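Long-range contacts in prolyl-ACP dehydrogenase (Oscillatoria sp., PDB 4IRN), which oxidises a prolyl group carried on an acyl carrier protein, using FAD as cofactor, in the biosynthesis of the cyanotoxin anatoxin-a: residues I128-M133 and E277-F282; L136-E141 and L269-H274; L99-T104 and K338-K343; A158-T163 and L202-A207. One frame throughout, in Å; residues are numbered along the deposited sequence.

Interaction 1: residues I128-M133 and E277-F282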
# COMPACT_ATOMS: atom_id res chain seq x y z
N ILE A 128 -9.17 32.80 7.14
CA ILE A 128 -9.40 32.60 8.57
C ILE A 128 -8.15 32.18 9.36
O ILE A 128 -7.74 32.88 10.28
CB ILE A 128 -10.58 31.62 8.83
CG1 ILE A 128 -11.89 32.17 8.25
CG2 ILE A 128 -10.75 31.34 10.32
CD1 ILE A 128 -12.89 31.07 7.82
N TRP A 129 -7.60 31.01 9.02
CA TRP A 129 -6.48 30.39 9.73
C TRP A 129 -5.09 30.96 9.50
O TRP A 129 -4.31 31.01 10.46
CB TRP A 129 -6.50 28.86 9.60
CG TRP A 129 -7.86 28.25 9.81
CD1 TRP A 129 -8.66 27.70 8.86
CD2 TRP A 129 -8.61 28.23 11.03
NE1 TRP A 129 -9.85 27.29 9.42
CE2 TRP A 129 -9.85 27.61 10.75
CE3 TRP A 129 -8.34 28.64 12.35
CZ2 TRP A 129 -10.82 27.40 11.74
CZ3 TRP A 129 -9.32 28.45 13.33
CH2 TRP A 129 -10.54 27.84 13.02
N ALA A 130 -4.76 31.38 8.27
CA ALA A 130 -3.43 31.91 7.97
C ALA A 130 -3.30 33.44 8.07
O ALA A 130 -2.18 33.95 8.02
CB ALA A 130 -2.96 31.43 6.61
N CYS A 131 -4.43 34.16 8.22
CA CYS A 131 -4.42 35.61 8.29
C CYS A 131 -5.08 36.18 9.54
O CYS A 131 -4.42 36.91 10.27
CB CYS A 131 -5.02 36.21 7.02
SG CYS A 131 -4.28 35.58 5.49
N GLU A 132 -6.37 35.85 9.78
CA GLU A 132 -7.12 36.35 10.95
C GLU A 132 -6.53 35.84 12.27
O GLU A 132 -6.39 36.63 13.20
CB GLU A 132 -8.61 36.00 10.87
CG GLU A 132 -9.41 36.73 9.80
CD GLU A 132 -10.90 36.43 9.79
OE1 GLU A 132 -11.30 35.36 10.31
OE2 GLU A 132 -11.67 37.24 9.24
N MET A 133 -6.21 34.53 12.35
CA MET A 133 -5.65 33.90 13.55
C MET A 133 -4.29 34.47 14.02
O MET A 133 -4.22 34.87 15.18
CB MET A 133 -5.62 32.37 13.45
CG MET A 133 -6.98 31.71 13.59
SD MET A 133 -8.01 32.23 14.99
CE MET A 133 -6.94 31.88 16.38
N GLU A 277 0.12 25.91 12.71
CA GLU A 277 -0.66 25.11 13.66
C GLU A 277 -2.16 25.18 13.26
O GLU A 277 -2.79 24.14 13.07
CB GLU A 277 -0.49 25.65 15.08
CG GLU A 277 0.34 24.77 15.98
CD GLU A 277 0.69 25.47 17.28
OE1 GLU A 277 1.74 26.14 17.33
OE2 GLU A 277 -0.10 25.34 18.24
N TRP A 278 -2.70 26.41 13.08
CA TRP A 278 -4.10 26.63 12.72
C TRP A 278 -4.39 26.19 11.30
O TRP A 278 -5.46 25.61 11.06
CB TRP A 278 -4.49 28.11 12.91
CG TRP A 278 -4.48 28.55 14.35
CD1 TRP A 278 -3.50 29.25 14.98
CD2 TRP A 278 -5.46 28.25 15.35
NE1 TRP A 278 -3.81 29.42 16.31
CE2 TRP A 278 -5.02 28.82 16.56
CE3 TRP A 278 -6.68 27.55 15.34
CZ2 TRP A 278 -5.74 28.72 17.75
CZ3 TRP A 278 -7.41 27.47 16.52
CH2 TRP A 278 -6.94 28.05 17.70
N GLU A 279 -3.45 26.46 10.37
CA GLU A 279 -3.62 26.10 8.96
C GLU A 279 -3.69 24.59 8.76
O GLU A 279 -4.73 24.10 8.35
CB GLU A 279 -2.50 26.72 8.12
CG GLU A 279 -2.87 26.93 6.65
CD GLU A 279 -1.74 27.48 5.80
OE1 GLU A 279 -1.03 28.39 6.27
OE2 GLU A 279 -1.59 27.00 4.65
N ARG A 280 -2.61 23.87 9.10
CA ARG A 280 -2.50 22.41 8.95
C ARG A 280 -3.64 21.65 9.61
O ARG A 280 -4.18 20.72 9.00
CB ARG A 280 -1.14 21.89 9.45
CG ARG A 280 0.01 22.25 8.54
CD ARG A 280 1.34 22.00 9.19
NE ARG A 280 2.44 22.43 8.33
CZ ARG A 280 3.73 22.23 8.60
NH1 ARG A 280 4.09 21.61 9.71
NH2 ARG A 280 4.66 22.64 7.75
N GLY A 281 -4.02 22.06 10.81
CA GLY A 281 -5.07 21.40 11.57
C GLY A 281 -6.50 21.70 11.16
O GLY A 281 -7.38 20.88 11.41
N PHE A 282 -6.77 22.89 10.55
CA PHE A 282 -8.13 23.29 10.23
C PHE A 282 -8.51 23.59 8.78
O PHE A 282 -9.70 23.70 8.48
CB PHE A 282 -8.61 24.38 11.21
CG PHE A 282 -8.44 23.95 12.65
CD1 PHE A 282 -9.26 22.99 13.21
CD2 PHE A 282 -7.39 24.45 13.41
CE1 PHE A 282 -9.06 22.55 14.51
CE2 PHE A 282 -7.19 24.01 14.72
CZ PHE A 282 -8.02 23.06 15.25

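Interaction 2: residues L136-E141 and L269-H274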
# COMPACT_ATOMS: atom_id res chain seq x y z
N LEU A 136 -4.96 37.90 15.48
CA LEU A 136 -5.65 37.82 16.77
C LEU A 136 -4.65 37.52 17.91
O LEU A 136 -4.76 38.11 19.00
CB LEU A 136 -6.78 36.76 16.70
CG LEU A 136 -7.53 36.43 18.01
CD1 LEU A 136 -8.32 37.61 18.52
CD2 LEU A 136 -8.44 35.25 17.82
N THR A 137 -3.68 36.63 17.65
CA THR A 137 -2.67 36.18 18.60
C THR A 137 -1.51 37.16 18.79
O THR A 137 -1.17 37.46 19.94
CB THR A 137 -2.21 34.76 18.24
OG1 THR A 137 -3.37 33.93 18.16
CG2 THR A 137 -1.22 34.17 19.25
N PHE A 138 -0.89 37.63 17.70
CA PHE A 138 0.28 38.50 17.78
C PHE A 138 0.05 40.02 17.62
O PHE A 138 0.94 40.81 17.92
CB PHE A 138 1.38 38.01 16.81
CG PHE A 138 1.80 36.57 17.05
CD1 PHE A 138 2.84 36.28 17.93
CD2 PHE A 138 1.19 35.53 16.37
CE1 PHE A 138 3.23 34.96 18.15
CE2 PHE A 138 1.58 34.21 16.60
CZ PHE A 138 2.60 33.93 17.48
N GLY A 139 -1.13 40.40 17.15
CA GLY A 139 -1.47 41.80 16.93
C GLY A 139 -1.71 42.59 18.20
O GLY A 139 -2.17 42.05 19.21
N THR A 140 -1.39 43.90 18.14
CA THR A 140 -1.63 44.81 19.26
C THR A 140 -3.11 45.16 19.29
O THR A 140 -3.82 44.89 18.31
CB THR A 140 -0.74 46.07 19.15
OG1 THR A 140 -1.13 46.85 18.02
CG2 THR A 140 0.74 45.74 19.09
N GLU A 141 -3.59 45.75 20.40
CA GLU A 141 -4.99 46.13 20.53
C GLU A 141 -5.47 47.02 19.39
O GLU A 141 -6.53 46.76 18.84
CB GLU A 141 -5.30 46.72 21.92
CG GLU A 141 -5.07 45.76 23.08
CD GLU A 141 -5.76 44.40 23.00
OE1 GLU A 141 -6.98 44.37 22.71
OE2 GLU A 141 -5.09 43.37 23.25
N LEU A 269 9.13 33.90 12.70
CA LEU A 269 9.13 32.44 12.78
C LEU A 269 8.01 31.93 13.71
O LEU A 269 7.24 31.04 13.31
CB LEU A 269 10.52 31.92 13.23
CG LEU A 269 10.63 30.42 13.53
CD1 LEU A 269 10.55 29.60 12.26
CD2 LEU A 269 11.89 30.10 14.30
N ALA A 270 7.93 32.50 14.95
CA ALA A 270 6.91 32.16 15.94
C ALA A 270 5.51 32.39 15.34
O ALA A 270 4.60 31.59 15.58
CB ALA A 270 7.09 32.99 17.20
N ILE A 271 5.36 33.46 14.55
CA ILE A 271 4.11 33.80 13.89
C ILE A 271 3.78 32.77 12.81
O ILE A 271 2.65 32.30 12.75
CB ILE A 271 4.11 35.29 13.38
CG1 ILE A 271 4.38 36.27 14.54
CG2 ILE A 271 2.79 35.64 12.68
CD1 ILE A 271 4.35 37.76 14.18
N PHE A 272 4.77 32.39 11.98
CA PHE A 272 4.60 31.42 10.90
C PHE A 272 4.23 30.03 11.44
O PHE A 272 3.33 29.37 10.90
CB PHE A 272 5.86 31.36 10.02
CG PHE A 272 5.71 30.47 8.80
CD1 PHE A 272 5.12 30.95 7.64
CD2 PHE A 272 6.17 29.15 8.82
CE1 PHE A 272 4.98 30.12 6.52
CE2 PHE A 272 6.03 28.33 7.70
CZ PHE A 272 5.45 28.82 6.56
N ASN A 273 4.98 29.59 12.47
CA ASN A 273 4.79 28.30 13.12
C ASN A 273 3.45 28.25 13.86
O ASN A 273 2.83 27.18 13.91
CB ASN A 273 5.96 27.98 14.05
CG ASN A 273 7.20 27.43 13.36
OD1 ASN A 273 7.15 26.92 12.22
ND2 ASN A 273 8.35 27.53 14.03
N HIS A 274 2.98 29.43 14.40
CA HIS A 274 1.65 29.51 15.03
C HIS A 274 0.59 29.46 13.92
O HIS A 274 -0.42 28.77 14.06
CB HIS A 274 1.53 30.81 15.84
CG HIS A 274 0.19 31.03 16.46
ND1 HIS A 274 -0.79 31.74 15.79
CD2 HIS A 274 -0.30 30.60 17.64
CE1 HIS A 274 -1.84 31.74 16.60
NE2 HIS A 274 -1.60 31.06 17.72

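Interaction 3: residues L99-T104 and K338-K343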
# COMPACT_ATOMS: atom_id res chain seq x y z
N LEU A 99 -17.00 31.32 18.58
CA LEU A 99 -17.31 29.91 18.85
C LEU A 99 -16.10 29.21 19.40
O LEU A 99 -14.98 29.62 19.17
CB LEU A 99 -17.76 29.12 17.60
CG LEU A 99 -18.96 29.56 16.78
CD1 LEU A 99 -19.23 28.58 15.69
CD2 LEU A 99 -20.19 29.69 17.65
N ASP A 100 -16.34 28.13 20.11
CA ASP A 100 -15.24 27.31 20.58
C ASP A 100 -14.74 26.50 19.37
O ASP A 100 -15.51 26.26 18.43
CB ASP A 100 -15.65 26.41 21.75
CG ASP A 100 -16.70 25.37 21.42
OD1 ASP A 100 -17.91 25.72 21.45
OD2 ASP A 100 -16.31 24.21 21.16
N ILE A 101 -13.45 26.13 19.38
CA ILE A 101 -12.77 25.42 18.29
C ILE A 101 -13.47 24.13 17.87
O ILE A 101 -13.67 23.91 16.68
CB ILE A 101 -11.26 25.21 18.57
CG1 ILE A 101 -10.56 26.51 19.07
CG2 ILE A 101 -10.55 24.61 17.37
CD1 ILE A 101 -10.67 27.79 18.19
N LEU A 102 -13.86 23.29 18.86
CA LEU A 102 -14.55 22.02 18.58
C LEU A 102 -15.86 22.22 17.80
O LEU A 102 -16.13 21.46 16.87
CB LEU A 102 -14.75 21.19 19.86
CG LEU A 102 -13.50 20.44 20.33
CD1 LEU A 102 -13.44 20.35 21.85
CD2 LEU A 102 -13.37 19.07 19.65
N THR A 103 -16.63 23.29 18.14
CA THR A 103 -17.86 23.65 17.44
C THR A 103 -17.51 24.18 16.05
O THR A 103 -18.19 23.82 15.09
CB THR A 103 -18.68 24.66 18.28
OG1 THR A 103 -18.93 24.09 19.57
CG2 THR A 103 -20.02 25.02 17.62
N THR A 104 -16.46 25.02 15.95
CA THR A 104 -15.97 25.61 14.69
C THR A 104 -15.59 24.49 13.69
O THR A 104 -16.03 24.54 12.55
CB THR A 104 -14.81 26.60 14.96
OG1 THR A 104 -15.17 27.49 16.02
CG2 THR A 104 -14.42 27.41 13.74
N LYS A 338 -8.91 15.98 17.65
CA LYS A 338 -7.82 16.02 18.62
C LYS A 338 -7.19 17.44 18.62
O LYS A 338 -7.03 18.04 19.68
CB LYS A 338 -6.76 14.92 18.32
CG LYS A 338 -5.52 14.98 19.20
CD LYS A 338 -5.54 14.12 20.46
CE LYS A 338 -4.30 14.36 21.30
NZ LYS A 338 -3.53 13.11 21.57
N VAL A 339 -6.84 17.95 17.42
CA VAL A 339 -6.26 19.29 17.20
C VAL A 339 -7.23 20.36 17.72
O VAL A 339 -6.81 21.27 18.44
CB VAL A 339 -5.89 19.53 15.71
CG1 VAL A 339 -5.28 20.91 15.51
CG2 VAL A 339 -4.93 18.48 15.21
N ALA A 340 -8.53 20.24 17.35
CA ALA A 340 -9.61 21.14 17.76
C ALA A 340 -9.68 21.23 19.28
O ALA A 340 -9.76 22.34 19.81
CB ALA A 340 -10.94 20.68 17.18
N TRP A 341 -9.59 20.09 19.98
CA TRP A 341 -9.62 20.02 21.44
C TRP A 341 -8.38 20.71 22.04
O TRP A 341 -8.53 21.58 22.90
CB TRP A 341 -9.70 18.55 21.92
CG TRP A 341 -9.86 18.41 23.40
CD1 TRP A 341 -11.03 18.44 24.11
CD2 TRP A 341 -8.82 18.26 24.37
NE1 TRP A 341 -10.78 18.30 25.45
CE2 TRP A 341 -9.43 18.19 25.64
CE3 TRP A 341 -7.41 18.17 24.29
CZ2 TRP A 341 -8.69 18.02 26.82
CZ3 TRP A 341 -6.68 18.01 25.46
CH2 TRP A 341 -7.32 17.93 26.71
N MET A 342 -7.18 20.33 21.57
CA MET A 342 -5.90 20.87 22.03
C MET A 342 -5.80 22.38 21.89
O MET A 342 -5.39 23.05 22.84
CB MET A 342 -4.75 20.20 21.28
CG MET A 342 -4.49 18.79 21.73
SD MET A 342 -2.96 18.18 21.01
CE MET A 342 -1.78 18.88 22.16
N LYS A 343 -6.18 22.93 20.71
CA LYS A 343 -6.18 24.36 20.43
C LYS A 343 -7.21 25.12 21.28
O LYS A 343 -6.96 26.27 21.66
CB LYS A 343 -6.31 24.67 18.93
CG LYS A 343 -4.98 24.74 18.19
CD LYS A 343 -3.99 25.74 18.80
CE LYS A 343 -3.00 26.25 17.79
NZ LYS A 343 -2.16 27.34 18.36

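Interaction 4: residues A158-T163 and L202-A207. With FAD (flavin-adenine dinucleotide), chain I.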
# COMPACT_ATOMS: atom_id res chain seq x y z
N ALA A 158 -8.13 38.65 3.00
CA ALA A 158 -6.72 38.62 3.34
C ALA A 158 -5.96 37.49 2.65
O ALA A 158 -6.53 36.45 2.32
CB ALA A 158 -6.55 38.56 4.85
N SER A 159 -4.66 37.74 2.40
CA SER A 159 -3.73 36.82 1.77
C SER A 159 -2.53 36.63 2.68
O SER A 159 -2.15 37.54 3.43
CB SER A 159 -3.27 37.36 0.42
OG SER A 159 -4.26 37.14 -0.57
N HIS A 160 -1.96 35.43 2.64
CA HIS A 160 -0.79 35.04 3.40
C HIS A 160 0.31 34.77 2.37
O HIS A 160 0.20 33.82 1.59
CB HIS A 160 -1.12 33.80 4.25
CG HIS A 160 0.04 33.20 5.00
ND1 HIS A 160 0.81 32.19 4.42
CD2 HIS A 160 0.53 33.46 6.23
CE1 HIS A 160 1.72 31.88 5.32
NE2 HIS A 160 1.59 32.62 6.42
N ALA A 161 1.31 35.67 2.28
CA ALA A 161 2.43 35.55 1.33
C ALA A 161 3.73 35.29 2.06
O ALA A 161 4.34 36.21 2.64
CB ALA A 161 2.53 36.79 0.46
N ALA A 162 4.14 34.00 2.08
CA ALA A 162 5.35 33.52 2.74
C ALA A 162 6.28 32.80 1.80
O ALA A 162 7.47 33.09 1.80
CB ALA A 162 4.99 32.63 3.91
N THR A 163 5.75 31.86 0.98
CA THR A 163 6.53 31.06 0.03
C THR A 163 7.20 31.89 -1.08
O THR A 163 6.65 32.91 -1.49
CB THR A 163 5.68 29.90 -0.53
OG1 THR A 163 6.53 28.95 -1.17
CG2 THR A 163 4.65 30.36 -1.53
N LEU A 202 -5.86 43.10 2.36
CA LEU A 202 -4.74 43.08 3.30
C LEU A 202 -3.82 41.88 3.04
O LEU A 202 -4.29 40.75 2.84
CB LEU A 202 -5.23 43.12 4.76
CG LEU A 202 -4.17 43.30 5.87
CD1 LEU A 202 -3.60 44.74 5.89
CD2 LEU A 202 -4.75 42.96 7.23
N PHE A 203 -2.50 42.13 3.03
CA PHE A 203 -1.49 41.12 2.76
C PHE A 203 -0.63 40.86 3.99
O PHE A 203 -0.04 41.79 4.54
CB PHE A 203 -0.62 41.55 1.57
CG PHE A 203 -1.34 41.52 0.24
CD1 PHE A 203 -2.08 42.62 -0.20
CD2 PHE A 203 -1.27 40.40 -0.59
CE1 PHE A 203 -2.75 42.59 -1.43
CE2 PHE A 203 -1.94 40.38 -1.83
CZ PHE A 203 -2.67 41.47 -2.23
N ILE A 204 -0.57 39.59 4.43
CA ILE A 204 0.27 39.16 5.55
C ILE A 204 1.58 38.65 4.91
O ILE A 204 1.60 37.58 4.31
CB ILE A 204 -0.43 38.10 6.46
CG1 ILE A 204 -1.84 38.56 6.95
CG2 ILE A 204 0.45 37.63 7.62
CD1 ILE A 204 -1.94 39.88 7.76
N ILE A 205 2.63 39.45 5.00
CA ILE A 205 3.92 39.18 4.36
C ILE A 205 5.04 38.82 5.32
O ILE A 205 5.28 39.52 6.29
CB ILE A 205 4.29 40.34 3.39
CG1 ILE A 205 3.08 40.68 2.48
CG2 ILE A 205 5.59 40.07 2.63
CD1 ILE A 205 3.30 41.19 1.11
N PHE A 206 5.75 37.72 5.01
CA PHE A 206 6.88 37.21 5.78
C PHE A 206 8.17 37.64 5.10
O PHE A 206 8.44 37.23 3.97
CB PHE A 206 6.78 35.68 5.96
CG PHE A 206 5.71 35.32 6.97
CD1 PHE A 206 4.38 35.17 6.59
CD2 PHE A 206 6.04 35.14 8.31
CE1 PHE A 206 3.39 34.87 7.55
CE2 PHE A 206 5.05 34.83 9.26
CZ PHE A 206 3.73 34.70 8.87
N ALA A 207 8.92 38.53 5.75
CA ALA A 207 10.17 39.10 5.23
C ALA A 207 11.32 38.98 6.25
O ALA A 207 11.11 38.46 7.35
CB ALA A 207 9.95 40.56 4.85
PA FAD I . 9.58 22.36 -2.92
O1A FAD I . 9.52 22.95 -1.57
O2A FAD I . 10.36 23.01 -4.05
O5B FAD I . 10.21 20.92 -2.84
C5B FAD I . 10.26 20.09 -4.01
C4B FAD I . 9.95 18.67 -3.60
O4B FAD I . 11.02 18.17 -2.80
C3B FAD I . 8.65 18.49 -2.82
O3B FAD I . 7.78 17.63 -3.55
C2B FAD I . 9.05 17.92 -1.46
O2B FAD I . 8.37 16.70 -1.22
C1B FAD I . 10.54 17.60 -1.59
N9A FAD I . 11.36 18.09 -0.48
C8A FAD I . 11.80 19.37 -0.29
N7A FAD I . 12.48 19.54 0.82
C5A FAD I . 12.48 18.29 1.41
C6A FAD I . 13.02 17.80 2.62
N6A FAD I . 13.70 18.55 3.49
N1A FAD I . 12.83 16.49 2.91
C2A FAD I . 12.16 15.73 2.04
N3A FAD I . 11.62 16.08 0.87
C4A FAD I . 11.80 17.38 0.61
N1 FAD I . 2.26 29.65 0.06
C2 FAD I . 2.08 30.85 0.71
O2 FAD I . 3.01 31.37 1.33
N3 FAD I . 0.84 31.49 0.68
C4 FAD I . -0.27 31.04 0.01
O4 FAD I . -1.31 31.69 0.05
C4X FAD I . -0.08 29.77 -0.70
N5 FAD I . -1.09 29.29 -1.38
C5X FAD I . -0.88 28.12 -2.11
C6 FAD I . -1.95 27.59 -2.84
C7 FAD I . -1.81 26.41 -3.57
C7M FAD I . -3.01 25.83 -4.28
C8 FAD I . -0.57 25.75 -3.59
C8M FAD I . -0.37 24.47 -4.36
C9 FAD I . 0.50 26.28 -2.88
C9A FAD I . 0.37 27.45 -2.13
N10 FAD I . 1.44 28.00 -1.37
C10 FAD I . 1.24 29.14 -0.64
C1' FAD I . 2.78 27.39 -1.46
C2' FAD I . 2.75 25.99 -0.86
O2' FAD I . 2.78 26.04 0.57
C3' FAD I . 3.89 25.14 -1.42
O3' FAD I . 3.34 24.08 -2.20
C4' FAD I . 4.83 24.55 -0.36
O4' FAD I . 5.43 25.61 0.40
C5' FAD I . 5.87 23.61 -0.94
O5' FAD I . 6.79 24.32 -1.78
P FAD I . 7.12 23.78 -3.25
O1P FAD I . 5.91 23.25 -3.93
O2P FAD I . 7.82 25.02 -3.74
O3P FAD I . 8.04 22.48 -3.39

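Interaction 1: residues I128-M133 and E277-F282
W129 and E279, their CA atoms 5.2 Å apart, mark where helix segments 128-133 and 277-282 pass nearly antiparallel, with axes 8.1 Å apart and their directions at 154°. The W129 indole points into the interface. Over one of its faces sits F282 CB, 3.7 Å from the centroid of the five-membered ring; the opposite face is covered by I128 CG2 of its own helix. The outer rim of the same indole meets W278, CZ3 of W129 lying 3.4 Å from CE3 of W278. These two ring planes are almost parallel (5°), yet neither overlaps the other. F282 presents its ring obliquely to W129. M133, bent at both chi2 and chi3, curls back so that its methyl CE lies 3.8 Å from the centroid of the W278 six-membered ring; SD stands higher above that face, a Met-aromatic contact. At the other end A130 CB touches E279 OE1 at 3.6 Å, while OE2 of E279 is hydrogen-bonded to S400 and W129 NE1 to N125. No hydrogen bond crosses. The result is a buried aromatic cluster joining the N-terminal and C-terminal helical regions of the acyl-CoA dehydrogenase fold, close to FAD.

Interaction 2: residues L136-E141 and L269-H274
F138 and H274 meet ring against ring: the edge of the phenyl group is directed at the imidazole face, with centroids 5.1 Å apart and planes at 88°, a T-shaped pair. The touching corner is F138 CE2, 3.5 Å from H274 CG. H274 gets there with CG anti to its backbone N (chi1 177°), its CB in the plane of the F138 ring at the rim. The imidazole also pairs edge-to-face with W278, one turn further along its own helix.

Two CH-pi contacts complete the packing. I271 CG1 stands over the middle of the F138 ring, 3.6 Å from its centroid, and T137 CG2 lies 3.8 Å from the centroid of the H274 ring. That same methyl touches the rim of the F138 face turned from I271, so it fits between both rings. The contact packs the end of helix 118-138, from the N-terminal domain of the acyl-CoA dehydrogenase fold, on helix 268-282 of the C-terminal domain: G139 leaves helical geometry, and T140 becomes the N-cap of helix 141-153, while helix 268-282 runs on past H274.

Polar atoms play a smaller part. T137 OG1 is hydrogen-bonded back to M133 O in its own helix. A270 O, 3.6 Å from F138 CZ, accepts the helical bond from H274 N. Among purely apolar contacts, F138 CE1 only grazes A270 CB at 4.4 Å, near the protein surface.

Interaction 3: residues L99-T104 and K338-K343
I101 and L102, in the first turn of helix 101-114, press against A340 and W341 of helix 316-344, so the contact belongs to a capped helix start docked on a long helix of the C-terminal domain. The backbones come nearest at L102 and A340, with CA atoms 5.1 Å apart. I101 turns its CG2 branch, which is anti to the backbone N, onto the A340 turn, where CG2 lies 3.4 Å from A340 O. L102 spreads its two methyls over A340 and W341: CD2 rests 3.8 Å from A340 CB, and CD1 runs alongside W341, meeting its CD1 obliquely. W341 in turn packs on A39 of the second subunit.

Behind this apolar front D100 is the N-cap. Its OD2 accepts from T103 N at 3.2 Å, the donor standing above the carboxylate plane, while OD1 is met on its syn side, though 31° out of that plane, by T103 OG1 at 2.7 Å. The D100 carbonyl oxygen is gripped twice by T104, through N and, at 2.7 Å, through OG1. E344 of the facing helix takes the N-H of I101, and K343 sends its NZ to E277 in a salt bridge.

No hydrogen bond links the two segments themselves: side-chain methyls pack on one another, on A340 O and on the W341 indole, while the N-H groups of I101, T103 and T104 and the D100 carboxylate have hydrogen-bond partners beside that packing.

Interaction 4: residues A158-T163 and L202-A207
S159 and A161 carry the tight part of this contact, where two parallel strands are stitched by alternating backbone bonds. S159 N donates to L202 O and its carbonyl accepts from I204 N at 2.8 Å; A161 repeats the pattern, N to I204 O at 2.8 Å and O from F206 N at 3.1 Å. A158 and H160 share one sheet face with L202 and I204, the face on which helix 118-138 packs through C131; there the H160 ring also meets the F206 ring obliquely. S159 and A161 lie with F203 and I205 on the other, where S159 CB touches F203 CD2 at 3.8 Å. Strand 158-161 is an edge strand of the beta domain of the acyl-CoA dehydrogenase fold, and beyond A161 it turns away towards the flavin. Here the pairing loosens. A162 keeps a methyl contact, its CB 3.7 Å from F206 CD1; T163 no longer reaches the second strand. The alternate polar groups, turned away from strand 202-207, serve FAD: O2 is held by A162 N at 3.0 Å and T163 N at 2.8 Å, while flavin N3 donates to H160 O at 2.6 Å. The two N-H groups on O2 could polarise the pyrimidine end of the flavin and favour negative charge there on reduction.

In the fold
Interactions 1 and 2 lie on the same two helices, 118-138 and 268-282, with centres about 11 Å apart. Interaction 3, on helices 101-114 and 316-344, sits about 12 Å from interaction 1, centre to centre; the two touch through the E277-K343 salt bridge and through F282 against V339 and A340. Interaction 4, in the mixed sheet of the middle domain, packs against both helices of interactions 1 and 2 but lies about 25 Å from interaction 3, centre to centre. Along the chain the four pairings enclose one another, 3 outermost, then 1, 2 and 4. The N-terminal and C-terminal helical regions are thus joined to each other and to the beta domain's sheet, whose edge strand and the turn after it bind the flavin's pyrimidine end.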